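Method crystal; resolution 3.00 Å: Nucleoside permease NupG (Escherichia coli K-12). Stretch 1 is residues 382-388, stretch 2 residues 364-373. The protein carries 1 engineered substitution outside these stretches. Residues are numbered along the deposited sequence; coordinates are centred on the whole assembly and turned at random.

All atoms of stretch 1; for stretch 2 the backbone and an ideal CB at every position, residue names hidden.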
ATOM      1  N   THR A 382       7.124  15.075 -17.942  1.00 57.43           N
ATOM      2  CA  THR A 382       7.572  13.914 -18.711  1.00 57.66           C
ATOM      3  C   THR A 382       7.500  12.612 -17.912  1.00 57.05           C
ATOM      4  O   THR A 382       7.117  11.571 -18.456  1.00 57.04           O
ATOM      5  CB  THR A 382       8.984  14.156 -19.221  1.00 58.49           C
ATOM      6  OG1 THR A 382       8.952  15.284 -20.092  1.00 58.43           O
ATOM      7  CG2 THR A 382       9.533  12.935 -19.958  1.00 59.72           C
ATOM      8  N   VAL A 383       7.906  12.629 -16.643  1.00 57.36           N
ATOM      9  CA  VAL A 383       7.785  11.433 -15.812  1.00 57.39           C
ATOM     10  C   VAL A 383       6.350  10.906 -15.849  1.00 56.98           C
ATOM     11  O   VAL A 383       6.096   9.734 -16.190  1.00 55.52           O
ATOM     12  CB  VAL A 383       8.247  11.751 -14.376  1.00 57.62           C
ATOM     13  CG1 VAL A 383       8.160  10.547 -13.485  1.00 57.46           C
ATOM     14  CG2 VAL A 383       9.676  12.277 -14.375  1.00 59.60           C
ATOM     15  N   TRP A 384       5.380  11.793 -15.565  1.00 56.54           N
ATOM     16  CA  TRP A 384       3.970  11.393 -15.509  1.00 56.40           C
ATOM     17  C   TRP A 384       3.433  10.992 -16.875  1.00 55.67           C
ATOM     18  O   TRP A 384       2.537  10.151 -16.970  1.00 55.58           O
ATOM     19  CB  TRP A 384       3.085  12.490 -14.906  1.00 55.70           C
ATOM     20  CG  TRP A 384       3.422  12.813 -13.484  1.00 56.72           C
ATOM     21  CD1 TRP A 384       3.641  14.056 -12.955  1.00 57.24           C
ATOM     22  CD2 TRP A 384       3.642  11.879 -12.412  1.00 56.51           C
ATOM     23  NE1 TRP A 384       3.959  13.955 -11.623  1.00 56.90           N
ATOM     24  CE2 TRP A 384       3.975  12.633 -11.267  1.00 56.92           C
ATOM     25  CE3 TRP A 384       3.579  10.485 -12.309  1.00 56.38           C
ATOM     26  CZ2 TRP A 384       4.233  12.039 -10.033  1.00 57.85           C
ATOM     27  CZ3 TRP A 384       3.845   9.895 -11.100  1.00 57.08           C
ATOM     28  CH2 TRP A 384       4.161  10.672  -9.968  1.00 60.90           C
ATOM     29  N   LEU A 385       3.950  11.588 -17.947  1.00 57.00           N
ATOM     30  CA  LEU A 385       3.523  11.150 -19.268  1.00 55.50           C
ATOM     31  C   LEU A 385       4.024   9.752 -19.564  1.00 55.02           C
ATOM     32  O   LEU A 385       3.267   8.937 -20.096  1.00 54.68           O
ATOM     33  CB  LEU A 385       3.967  12.131 -20.356  1.00 55.99           C
ATOM     34  CG  LEU A 385       3.268  13.503 -20.313  1.00 55.74           C
ATOM     35  CD1 LEU A 385       3.702  14.423 -21.456  1.00 57.11           C
ATOM     36  CD2 LEU A 385       1.742  13.361 -20.304  1.00 57.06           C
ATOM     37  N   ILE A 386       5.280   9.427 -19.223  1.00 54.71           N
ATOM     38  CA  ILE A 386       5.654   8.066 -19.602  1.00 54.61           C
ATOM     39  C   ILE A 386       4.878   7.077 -18.734  1.00 54.65           C
ATOM     40  O   ILE A 386       4.580   5.962 -19.174  1.00 54.80           O
ATOM     41  CB  ILE A 386       7.156   7.741 -19.540  1.00 54.08           C
ATOM     42  CG1 ILE A 386       7.599   7.389 -18.151  1.00 55.24           C
ATOM     43  CG2 ILE A 386       7.996   8.901 -20.012  1.00 55.89           C
ATOM     44  CD1 ILE A 386       8.787   6.451 -18.215  1.00 54.72           C
ATOM     45  N   PHE A 387       4.481   7.484 -17.520  1.00 55.33           N
ATOM     46  CA  PHE A 387       3.650   6.607 -16.684  1.00 55.07           C
ATOM     47  C   PHE A 387       2.222   6.482 -17.216  1.00 55.20           C
ATOM     48  O   PHE A 387       1.651   5.383 -17.208  1.00 55.29           O
ATOM     49  CB  PHE A 387       3.646   7.100 -15.239  1.00 55.76           C
ATOM     50  CG  PHE A 387       4.945   6.862 -14.531  1.00 55.84           C
ATOM     51  CD1 PHE A 387       5.683   5.714 -14.789  1.00 55.90           C
ATOM     52  CD2 PHE A 387       5.464   7.805 -13.653  1.00 56.79           C
ATOM     53  CE1 PHE A 387       6.897   5.500 -14.157  1.00 56.57           C
ATOM     54  CE2 PHE A 387       6.664   7.590 -13.020  1.00 56.17           C
ATOM     55  CZ  PHE A 387       7.386   6.439 -13.278  1.00 56.46           C
ATOM     56  N   ALA A 388       1.629   7.586 -17.678  1.00 53.50           N
ATOM     57  CA  ALA A 388       0.327   7.532 -18.334  1.00 54.86           C
ATOM     58  C   ALA A 388       0.376   6.730 -19.639  1.00 54.72           C
ATOM     59  O   ALA A 388      -0.593   6.041 -19.996  1.00 54.10           O
ATOM     60  CB  ALA A 388      -0.175   8.948 -18.609  1.00 54.40           C
ATOM     61  N   UNK A 364      11.900   0.293 -10.986  1.00 59.43           N
ATOM     62  CA  UNK A 364      11.899   0.875 -12.326  1.00 60.39           C
ATOM     63  C   UNK A 364      11.468   2.335 -12.275  1.00 60.65           C
ATOM     64  O   UNK A 364      11.997   3.179 -13.008  1.00 61.20           O
ATOM     65  CB  UNK A 364      10.978   0.083 -13.256  1.00 60.39           C
ATOM     66  N   UNK A 365      10.499   2.661 -11.429  1.00 59.56           N
ATOM     67  CA  UNK A 365      10.017   4.029 -11.402  1.00 60.47           C
ATOM     68  C   UNK A 365      11.072   4.955 -10.811  1.00 61.71           C
ATOM     69  O   UNK A 365      11.319   6.047 -11.344  1.00 62.39           O
ATOM     70  CB  UNK A 365       8.715   4.123 -10.604  1.00 60.47           C
ATOM     71  N   UNK A 366      11.679   4.556  -9.680  1.00 61.49           N
ATOM     72  CA  UNK A 366      12.818   5.298  -9.192  1.00 61.92           C
ATOM     73  C   UNK A 366      13.829   5.559 -10.288  1.00 63.13           C
ATOM     74  O   UNK A 366      14.358   6.670 -10.409  1.00 64.22           O
ATOM     75  CB  UNK A 366      13.480   4.548  -8.034  1.00 61.92           C
ATOM     76  N   UNK A 367      14.085   4.545 -11.125  1.00 62.44           N
ATOM     77  CA  UNK A 367      15.037   4.741 -12.210  1.00 64.10           C
ATOM     78  C   UNK A 367      14.525   5.713 -13.262  1.00 65.20           C
ATOM     79  O   UNK A 367      15.324   6.441 -13.866  1.00 66.44           O
ATOM     80  CB  UNK A 367      15.365   3.398 -12.866  1.00 64.10           C
ATOM     81  N   UNK A 368      13.214   5.732 -13.509  1.00 64.13           N
ATOM     82  CA  UNK A 368      12.650   6.684 -14.473  1.00 64.34           C
ATOM     83  C   UNK A 368      12.840   8.105 -13.979  1.00 64.97           C
ATOM     84  O   UNK A 368      13.259   9.003 -14.736  1.00 65.69           O
ATOM     85  CB  UNK A 368      11.165   6.403 -14.713  1.00 64.34           C
ATOM     86  N   UNK A 369      12.530   8.322 -12.695  1.00 64.78           N
ATOM     87  CA  UNK A 369      12.768   9.615 -12.051  1.00 64.93           C
ATOM     88  C   UNK A 369      14.229  10.018 -12.203  1.00 66.25           C
ATOM     89  O   UNK A 369      14.544  11.086 -12.746  1.00 66.54           O
ATOM     90  CB  UNK A 369      12.382   9.563 -10.571  1.00 64.93           C
ATOM     91  N   UNK A 370      15.144   9.150 -11.756  1.00 66.39           N
ATOM     92  CA  UNK A 370      16.565   9.473 -11.824  1.00 68.27           C
ATOM     93  C   UNK A 370      16.965   9.857 -13.244  1.00 68.93           C
ATOM     94  O   UNK A 370      17.633  10.873 -13.456  1.00 71.17           O
ATOM     95  CB  UNK A 370      17.406   8.291 -11.338  1.00 68.27           C
ATOM     96  N   UNK A 371      16.536   9.067 -14.237  1.00 68.90           N
ATOM     97  CA  UNK A 371      16.854   9.363 -15.633  1.00 69.58           C
ATOM     98  C   UNK A 371      16.339  10.729 -16.070  1.00 68.46           C
ATOM     99  O   UNK A 371      16.890  11.325 -17.002  1.00 68.42           O
ATOM    100  CB  UNK A 371      16.270   8.280 -16.542  1.00 69.58           C
ATOM    101  N   UNK A 372      15.247  11.207 -15.476  1.00 67.95           N
ATOM    102  CA  UNK A 372      14.717  12.513 -15.841  1.00 67.92           C
ATOM    103  C   UNK A 372      14.901  13.524 -14.696  1.00 67.66           C
ATOM    104  O   UNK A 372      14.238  14.571 -14.660  1.00 66.26           O
ATOM    105  CB  UNK A 372      13.238  12.394 -16.213  1.00 67.92           C
ATOM    106  N   UNK A 373      15.804  13.226 -13.761  1.00 68.66           N
ATOM    107  CA  UNK A 373      16.253  14.170 -12.739  1.00 69.42           C
ATOM    108  C   UNK A 373      17.654  14.639 -13.120  1.00 70.96           C
ATOM    109  O   UNK A 373      18.595  13.836 -13.132  1.00 70.57           O
ATOM    110  CB  UNK A 373      16.240  13.537 -11.346  1.00 69.42           C
TER

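The visible helix, 382-388, offers a mostly apolar flank: the methyl of T382, both branches of V383, the tip of I386 and the ring of F387. The helix 364-371 runs roughly antiparallel to it, at 141°, with axes 10.2 Å apart at closest approach.

At position 364 the CB points sideways and nothing of stretch 1 lies within 5.5 Å of it. The contact therefore sets no demand, and almost any helix-compatible residue would do. The deposited residue is V364, which makes no contact here.

Position 365 also points sideways, but its ideal CB already lies 3.8 Å from F387 CZ. That contact is met by the first side-chain carbon, so a small residue such as alanine, serine or cysteine suits well. The residue is S365: its CB lies 3.8 Å from F387 CZ, while its OG is hydrogen-bonded elsewhere in the structure, so the polar group is satisfied without help from the phenylalanine.

Position 366 has its CB direction away from stretch 1, and its helical backbone angles, -48/-42, require no special residue. It is G366, with no side chain. Position 367 is out of reach, open to a long or charged chain as far as this contact is concerned; it is K367.

Position 368 is the centre of the packing. Its CB points toward stretch 1, with F387 CZ, I386 CD1 and V383 CG1 all within 5.5 Å of the ideal CB. Valine, isoleucine or perhaps alanine would match these apolar neighbours, whereas a charge would find no partner. The residue is V368, at chi1 t. Its CG1 touches all three: 3.4 Å from I386 CD1, 4.0 Å from F387 CZ and 4.3 Å from V383 CG1. One methyl thus nests among three side chains.

At position 369 the CB is sideways, 5.2 Å from V383 CG1, and the backbones come close here, V383 CA being 6.5 Å from the CA of 369, which favours a side chain of modest size. A medium apolar residue could cover the flank of V383, and alanine would also be compatible. V369 does so loosely, its CG2 lying 4.5 Å from V383 CG1.

Positions 370 and 371 are out of reach, so polar or flexible chains are equally acceptable; they are E370 and M371.

Position 372 is where the backbone leaves helical angles, at -111/19. Its CB points toward stretch 1, 4.0 Å from V383 CG2, with the methyl of T382 farther along. A long, flat side chain could exploit this, so an aromatic is attractive, though leucine or methionine might also serve. Y372 packs its CB 4.1 Å from V383 CG2 and lays one ring face against T382: CG2 of T382 is 3.5 Å from CE1 of Y372, a CH-pi contact.

Position 373 points sideways, beyond contact, and many residues would fit. T373 turns its OG1 back to V369 O, a 2.7 Å hydrogen bond just past the helix.

Stretch 2, residues 364-373: VSGKVVEMYT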
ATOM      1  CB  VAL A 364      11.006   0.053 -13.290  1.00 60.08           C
ATOM      2  CG1 VAL A 364      10.865   0.746 -14.646  1.00 59.34           C
ATOM      3  CG2 VAL A 364      11.537  -1.366 -13.495  1.00 58.87           C
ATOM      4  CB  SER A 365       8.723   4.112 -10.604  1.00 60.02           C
ATOM      5  OG  SER A 365       8.827   3.388  -9.392  1.00 60.46           O
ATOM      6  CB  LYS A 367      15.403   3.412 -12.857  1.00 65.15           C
ATOM      7  CG  LYS A 367      16.494   2.640 -12.146  1.00 65.37           C
ATOM      8  CD  LYS A 367      16.994   1.527 -13.045  1.00 66.48           C
ATOM      9  CE  LYS A 367      17.627   0.389 -12.265  1.00 70.44           C
ATOM     10  NZ  LYS A 367      18.993   0.740 -11.784  1.00 69.11           N
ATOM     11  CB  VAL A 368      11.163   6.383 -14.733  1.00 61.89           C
ATOM     12  CG1 VAL A 368      10.503   7.551 -15.446  1.00 61.10           C
ATOM     13  CG2 VAL A 368      11.040   5.152 -15.577  1.00 60.94           C
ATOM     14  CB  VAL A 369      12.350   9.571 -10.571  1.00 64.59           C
ATOM     15  CG1 VAL A 369      12.216  10.964 -10.037  1.00 66.58           C
ATOM     16  CG2 VAL A 369      11.036   8.871 -10.413  1.00 63.88           C
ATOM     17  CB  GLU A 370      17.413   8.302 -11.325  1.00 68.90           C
ATOM     18  CG  GLU A 370      18.900   8.447 -11.669  1.00 72.37           C
ATOM     19  CD  GLU A 370      19.608   7.139 -12.003  1.00 79.67           C
ATOM     20  OE1 GLU A 370      19.033   6.291 -12.733  1.00 85.78           O
ATOM     21  OE2 GLU A 370      20.746   6.955 -11.509  1.00 76.77           O
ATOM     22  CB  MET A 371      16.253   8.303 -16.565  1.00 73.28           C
ATOM     23  CG  MET A 371      17.075   7.053 -16.817  1.00 74.85           C
ATOM     24  SD  MET A 371      16.056   5.776 -17.607  1.00 78.06           S
ATOM     25  CE  MET A 371      15.041   6.790 -18.699  1.00 74.23           C
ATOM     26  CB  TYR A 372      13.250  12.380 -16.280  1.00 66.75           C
ATOM     27  CG  TYR A 372      12.986  11.798 -17.687  1.00 66.98           C
ATOM     28  CD1 TYR A 372      13.145  12.580 -18.833  1.00 69.17           C
ATOM     29  CD2 TYR A 372      12.505  10.485 -17.867  1.00 67.15           C
ATOM     30  CE1 TYR A 372      12.878  12.063 -20.132  1.00 72.26           C
ATOM     31  CE2 TYR A 372      12.229   9.960 -19.174  1.00 67.26           C
ATOM     32  CZ  TYR A 372      12.419  10.763 -20.295  1.00 67.34           C
ATOM     33  OH  TYR A 372      12.178  10.303 -21.580  1.00 66.69           O
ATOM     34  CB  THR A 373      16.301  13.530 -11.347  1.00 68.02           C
ATOM     35  OG1 THR A 373      14.999  13.078 -10.945  1.00 66.27           O
ATOM     36  CG2 THR A 373      16.777  14.570 -10.340  1.00 68.97           C
TER
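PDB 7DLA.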